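Local coordinates for uncharacterized protein lp_0118 (Lactobacillus plantarum, PDB 3K2Y) that is uncharacterized but carries a HIRAN domain and probably binds nucleic acid, at residues 25-38 against 49-61. Residues are numbered along the deposited sequence; the frame is centred on the assembly and turned at random.
Sequences TLTTLRVGMAVLLQ and AISVWTLQHAKLG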
loop_
_atom_site.group_PDB
_atom_site.type_symbol
_atom_site.label_atom_id
_atom_site.label_comp_id
_atom_site.label_asym_id
_atom_site.label_seq_id
_atom_site.Cartn_x
_atom_site.Cartn_y
_atom_site.Cartn_z
ATOM N N THR A 25 15.190 11.382 -5.456
ATOM C CA THR A 25 15.389 11.069 -4.046
ATOM C C THR A 25 16.505 10.050 -3.824
ATOM O O THR A 25 17.252 10.145 -2.849
ATOM C CB THR A 25 14.086 10.550 -3.408
ATOM O OG1 THR A 25 13.120 11.608 -3.386
ATOM C CG2 THR A 25 14.335 10.067 -1.983
ATOM N N LEU A 26 16.624 9.079 -4.723
ATOM C CA LEU A 26 17.676 8.078 -4.597
ATOM C C LEU A 26 19.025 8.771 -4.768
ATOM O O LEU A 26 20.081 8.158 -4.612
ATOM C CB LEU A 26 17.518 6.984 -5.659
ATOM C CG LEU A 26 16.266 6.101 -5.604
ATOM C CD1 LEU A 26 16.361 5.027 -6.681
ATOM C CD2 LEU A 26 16.135 5.458 -4.232
ATOM N N THR A 27 18.975 10.062 -5.087
ATOM C CA THR A 27 20.178 10.860 -5.284
ATOM C C THR A 27 20.595 11.520 -3.973
ATOM O O THR A 27 21.777 11.746 -3.733
ATOM C CB THR A 27 19.950 11.965 -6.337
ATOM O OG1 THR A 27 19.354 11.396 -7.510
ATOM C CG2 THR A 27 21.272 12.619 -6.715
ATOM N N THR A 28 19.617 11.836 -3.129
ATOM C CA THR A 28 19.897 12.464 -1.841
ATOM C C THR A 28 20.356 11.410 -0.836
ATOM O O THR A 28 20.447 11.674 0.366
ATOM C CB THR A 28 18.646 13.180 -1.274
ATOM O OG1 THR A 28 17.640 12.213 -0.945
ATOM C CG2 THR A 28 18.086 14.156 -2.298
ATOM N N LEU A 29 20.652 10.217 -1.343
ATOM C CA LEU A 29 21.090 9.108 -0.509
ATOM C C LEU A 29 22.322 8.412 -1.072
ATOM O O LEU A 29 22.427 8.182 -2.278
ATOM C CB LEU A 29 19.941 8.102 -0.353
ATOM C CG LEU A 29 20.184 6.719 0.261
ATOM C CD1 LEU A 29 18.853 6.105 0.653
ATOM C CD2 LEU A 29 20.911 5.818 -0.734
ATOM N N ARG A 30 23.249 8.077 -0.182
ATOM C CA ARG A 30 24.482 7.392 -0.559
ATOM C C ARG A 30 24.677 6.182 0.348
ATOM O O ARG A 30 24.249 6.191 1.499
ATOM C CB ARG A 30 25.682 8.335 -0.418
ATOM C CG ARG A 30 26.251 8.846 -1.738
ATOM C CD ARG A 30 25.285 9.763 -2.481
ATOM N NE ARG A 30 25.772 10.073 -3.825
ATOM C CZ ARG A 30 25.163 10.892 -4.677
ATOM N NH1 ARG A 30 24.036 11.494 -4.330
ATOM N NH2 ARG A 30 25.676 11.103 -5.882
ATOM N N VAL A 31 25.318 5.140 -0.171
ATOM C CA VAL A 31 25.566 3.937 0.614
ATOM C C VAL A 31 26.188 4.308 1.959
ATOM O O VAL A 31 26.981 5.246 2.044
ATOM C CB VAL A 31 26.522 2.980 -0.128
ATOM C CG1 VAL A 31 26.787 1.740 0.713
ATOM C CG2 VAL A 31 25.926 2.600 -1.472
ATOM N N GLY A 32 25.820 3.577 3.007
ATOM C CA GLY A 32 26.357 3.851 4.329
ATOM C C GLY A 32 25.715 5.048 5.009
ATOM O O GLY A 32 26.190 5.512 6.046
ATOM N N MET A 33 24.631 5.549 4.423
ATOM C CA MET A 33 23.916 6.697 4.973
ATOM C C MET A 33 22.737 6.181 5.786
ATOM O O MET A 33 22.206 5.106 5.505
ATOM C CB MET A 33 23.416 7.591 3.833
ATOM C CG MET A 33 23.028 9.007 4.233
ATOM S SD MET A 33 22.819 10.076 2.778
ATOM C CE MET A 33 22.298 11.613 3.565
ATOM N N ALA A 34 22.333 6.933 6.799
ATOM C CA ALA A 34 21.209 6.514 7.624
ATOM C C ALA A 34 19.884 6.953 7.002
ATOM O O ALA A 34 19.838 7.923 6.240
ATOM C CB ALA A 34 21.345 7.094 9.026
ATOM N N VAL A 35 18.815 6.226 7.322
ATOM C CA VAL A 35 17.476 6.542 6.827
ATOM C C VAL A 35 16.484 6.427 7.971
ATOM O O VAL A 35 16.729 5.712 8.945
ATOM C CB VAL A 35 17.033 5.594 5.685
ATOM C CG1 VAL A 35 17.856 5.864 4.433
ATOM C CG2 VAL A 35 17.183 4.144 6.116
ATOM N N LEU A 36 15.367 7.136 7.855
ATOM C CA LEU A 36 14.344 7.124 8.887
ATOM C C LEU A 36 13.247 6.092 8.603
ATOM O O LEU A 36 12.926 5.810 7.448
ATOM C CB LEU A 36 13.730 8.520 9.012
ATOM C CG LEU A 36 14.704 9.668 9.306
ATOM C CD1 LEU A 36 13.974 10.990 9.205
ATOM C CD2 LEU A 36 15.318 9.505 10.690
ATOM N N LEU A 37 12.682 5.528 9.667
ATOM C CA LEU A 37 11.619 4.539 9.539
ATOM C C LEU A 37 10.299 5.070 10.085
ATOM O O LEU A 37 10.272 5.817 11.064
ATOM C CB LEU A 37 11.997 3.251 10.271
ATOM C CG LEU A 37 12.749 2.159 9.506
ATOM C CD1 LEU A 37 13.960 2.736 8.802
ATOM C CD2 LEU A 37 13.161 1.068 10.483
ATOM N N GLN A 38 9.204 4.678 9.441
ATOM C CA GLN A 38 7.882 5.109 9.854
ATOM C C GLN A 38 6.893 3.957 9.831
ATOM O O GLN A 38 6.679 3.322 8.797
ATOM C CB GLN A 38 7.372 6.219 8.936
ATOM C CG GLN A 38 6.064 6.838 9.404
ATOM C CD GLN A 38 5.560 7.920 8.468
ATOM O OE1 GLN A 38 4.975 7.634 7.419
ATOM N NE2 GLN A 38 5.796 9.175 8.835
ATOM N N ALA A 49 2.925 -2.600 7.642
ATOM C CA ALA A 49 3.708 -1.699 6.809
ATOM C C ALA A 49 4.662 -0.796 7.577
ATOM O O ALA A 49 4.371 -0.348 8.691
ATOM C CB ALA A 49 2.775 -0.842 5.960
ATOM N N ILE A 50 5.807 -0.545 6.950
ATOM C CA ILE A 50 6.843 0.320 7.487
ATOM C C ILE A 50 7.516 1.001 6.303
ATOM O O ILE A 50 8.289 0.371 5.575
ATOM C CB ILE A 50 7.935 -0.457 8.247
ATOM C CG1 ILE A 50 7.339 -1.205 9.434
ATOM C CG2 ILE A 50 8.993 0.513 8.748
ATOM C CD1 ILE A 50 8.342 -2.122 10.113
ATOM N N SER A 51 7.205 2.278 6.103
ATOM C CA SER A 51 7.805 3.031 5.013
ATOM C C SER A 51 9.192 3.523 5.412
ATOM O O SER A 51 9.482 3.731 6.594
ATOM C CB SER A 51 6.912 4.213 4.608
ATOM O OG SER A 51 6.479 4.973 5.726
ATOM N N VAL A 52 10.053 3.685 4.415
ATOM C CA VAL A 52 11.416 4.142 4.635
ATOM C C VAL A 52 11.563 5.557 4.080
ATOM O O VAL A 52 10.930 5.910 3.080
ATOM C CB VAL A 52 12.424 3.195 3.948
ATOM C CG1 VAL A 52 13.854 3.595 4.303
ATOM C CG2 VAL A 52 12.141 1.755 4.372
ATOM N N TRP A 53 12.386 6.369 4.736
ATOM C CA TRP A 53 12.581 7.745 4.306
ATOM C C TRP A 53 14.015 8.234 4.469
ATOM O O TRP A 53 14.799 7.667 5.231
ATOM C CB TRP A 53 11.652 8.674 5.088
ATOM C CG TRP A 53 10.212 8.274 5.064
ATOM C CD1 TRP A 53 9.647 7.200 5.690
ATOM C CD2 TRP A 53 9.145 8.956 4.398
ATOM N NE1 TRP A 53 8.295 7.172 5.458
ATOM C CE2 TRP A 53 7.957 8.237 4.667
ATOM C CE3 TRP A 53 9.076 10.107 3.598
ATOM C CZ2 TRP A 53 6.712 8.632 4.167
ATOM C CZ3 TRP A 53 7.836 10.501 3.099
ATOM C CH2 TRP A 53 6.670 9.763 3.386
ATOM N N THR A 54 14.341 9.295 3.737
ATOM C CA THR A 54 15.660 9.911 3.787
ATOM C C THR A 54 15.679 10.860 4.977
ATOM O O THR A 54 14.627 11.203 5.519
ATOM C CB THR A 54 15.944 10.724 2.507
ATOM O OG1 THR A 54 16.057 9.831 1.393
ATOM C CG2 THR A 54 17.239 11.512 2.642
ATOM N N LEU A 55 16.870 11.280 5.387
ATOM C CA LEU A 55 16.988 12.199 6.512
ATOM C C LEU A 55 16.293 13.513 6.177
ATOM O O LEU A 55 15.910 14.263 7.071
ATOM C CB LEU A 55 18.462 12.455 6.848
ATOM C CG LEU A 55 19.234 11.262 7.413
ATOM C CD1 LEU A 55 20.661 11.682 7.740
ATOM C CD2 LEU A 55 18.524 10.736 8.662
ATOM N N GLN A 56 16.139 13.783 4.881
ATOM C CA GLN A 56 15.478 15.001 4.419
ATOM C C GLN A 56 13.977 14.768 4.334
ATOM O O GLN A 56 13.216 15.668 3.984
ATOM C CB GLN A 56 16.024 15.427 3.049
ATOM C CG GLN A 56 17.332 16.221 3.112
ATOM C CD GLN A 56 18.445 15.477 3.836
ATOM O OE1 GLN A 56 18.871 14.402 3.409
ATOM N NE2 GLN A 56 18.920 16.048 4.938
ATOM N N HIS A 57 13.566 13.545 4.654
ATOM C CA HIS A 57 12.161 13.169 4.651
ATOM C C HIS A 57 11.553 12.991 3.265
ATOM O O HIS A 57 10.503 13.549 2.957
ATOM C CB HIS A 57 11.359 14.190 5.455
ATOM C CG HIS A 57 11.811 14.312 6.875
ATOM N ND1 HIS A 57 11.599 13.321 7.809
ATOM C CD2 HIS A 57 12.501 15.288 7.511
ATOM C CE1 HIS A 57 12.140 13.681 8.960
ATOM N NE2 HIS A 57 12.694 14.870 8.806
ATOM N N ALA A 58 12.228 12.204 2.435
ATOM C CA ALA A 58 11.752 11.905 1.091
ATOM C C ALA A 58 11.520 10.401 1.086
ATOM O O ALA A 58 12.428 9.628 1.392
ATOM C CB ALA A 58 12.801 12.288 0.054
ATOM N N LYS A 59 10.304 9.986 0.746
ATOM C CA LYS A 59 9.968 8.570 0.742
ATOM C C LYS A 59 10.819 7.758 -0.225
ATOM O O LYS A 59 11.109 8.198 -1.336
ATOM C CB LYS A 59 8.488 8.385 0.416
ATOM C CG LYS A 59 7.965 6.996 0.718
ATOM C CD LYS A 59 6.464 6.932 0.549
ATOM C CE LYS A 59 5.905 5.641 1.124
ATOM N NZ LYS A 59 4.420 5.595 1.035
ATOM N N LEU A 60 11.219 6.570 0.219
ATOM C CA LEU A 60 12.036 5.662 -0.576
ATOM C C LEU A 60 11.274 4.390 -0.908
ATOM O O LEU A 60 11.544 3.742 -1.920
ATOM C CB LEU A 60 13.311 5.294 0.183
ATOM C CG LEU A 60 14.511 6.236 0.098
ATOM C CD1 LEU A 60 14.087 7.648 0.414
ATOM C CD2 LEU A 60 15.578 5.771 1.066
ATOM N N GLY A 61 10.328 4.030 -0.043
ATOM C CA GLY A 61 9.545 2.829 -0.265
ATOM C C GLY A 61 9.076 2.181 1.022
ATOM O O GLY A 61 8.702 2.869 1.969
#
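Ser51 OG, 3.6 Å from Gln38 CB, is gripped twice: Trp53 NE1 gives it a hydrogen bond of 2.9 Å, with the hydroxyl close to the indole plane, and OG is also hydrogen-bonded to the carboxylate oxygen OE2 of Glu40. A chi1 of 48° sets OG between the backbone N and carbonyl carbon of Ser51, on the face shared with Gln38 and Trp53; Glu40 helps to position the hydroxyl, and the NE1 bond limits rotation of the indole. CB of Gln38 then lies 3.7 Å from Trp53 NE1, while CA of Lys59 sits over one face of the ring, toward its rim. Four backbone bonds pair strands 34-38 and 50-53: Leu36 and Trp53 exchange N-H and C=O, the shorter bond running from Leu36 N to Trp53 O at 2.7 Å, and Gln38 and Ser51 do the same. Beyond Trp53 the chain reverses in a type I turn from Thr54 to His57. There CD1 of Leu36 comes 3.3 Å from His57 CE1, and its other branch, CD2, meets Leu55 CD2 with the two side chains at about a right angle. On the inner side, Val35 CG2 packs on Val52 CG1 at 3.8 Å, and Leu60 CD2 receives Leu29 CD1. Thr25, whose chi1 of -66° places OG1 beside the backbone N and CG2 anti to it, brings CG2 to 3.4 Å from Ala58 CB, against the residue that follows the turn. These strands form an antiparallel beta hairpin, extended by strand 59-63 within the closed six-stranded barrel of this HIRAN domain.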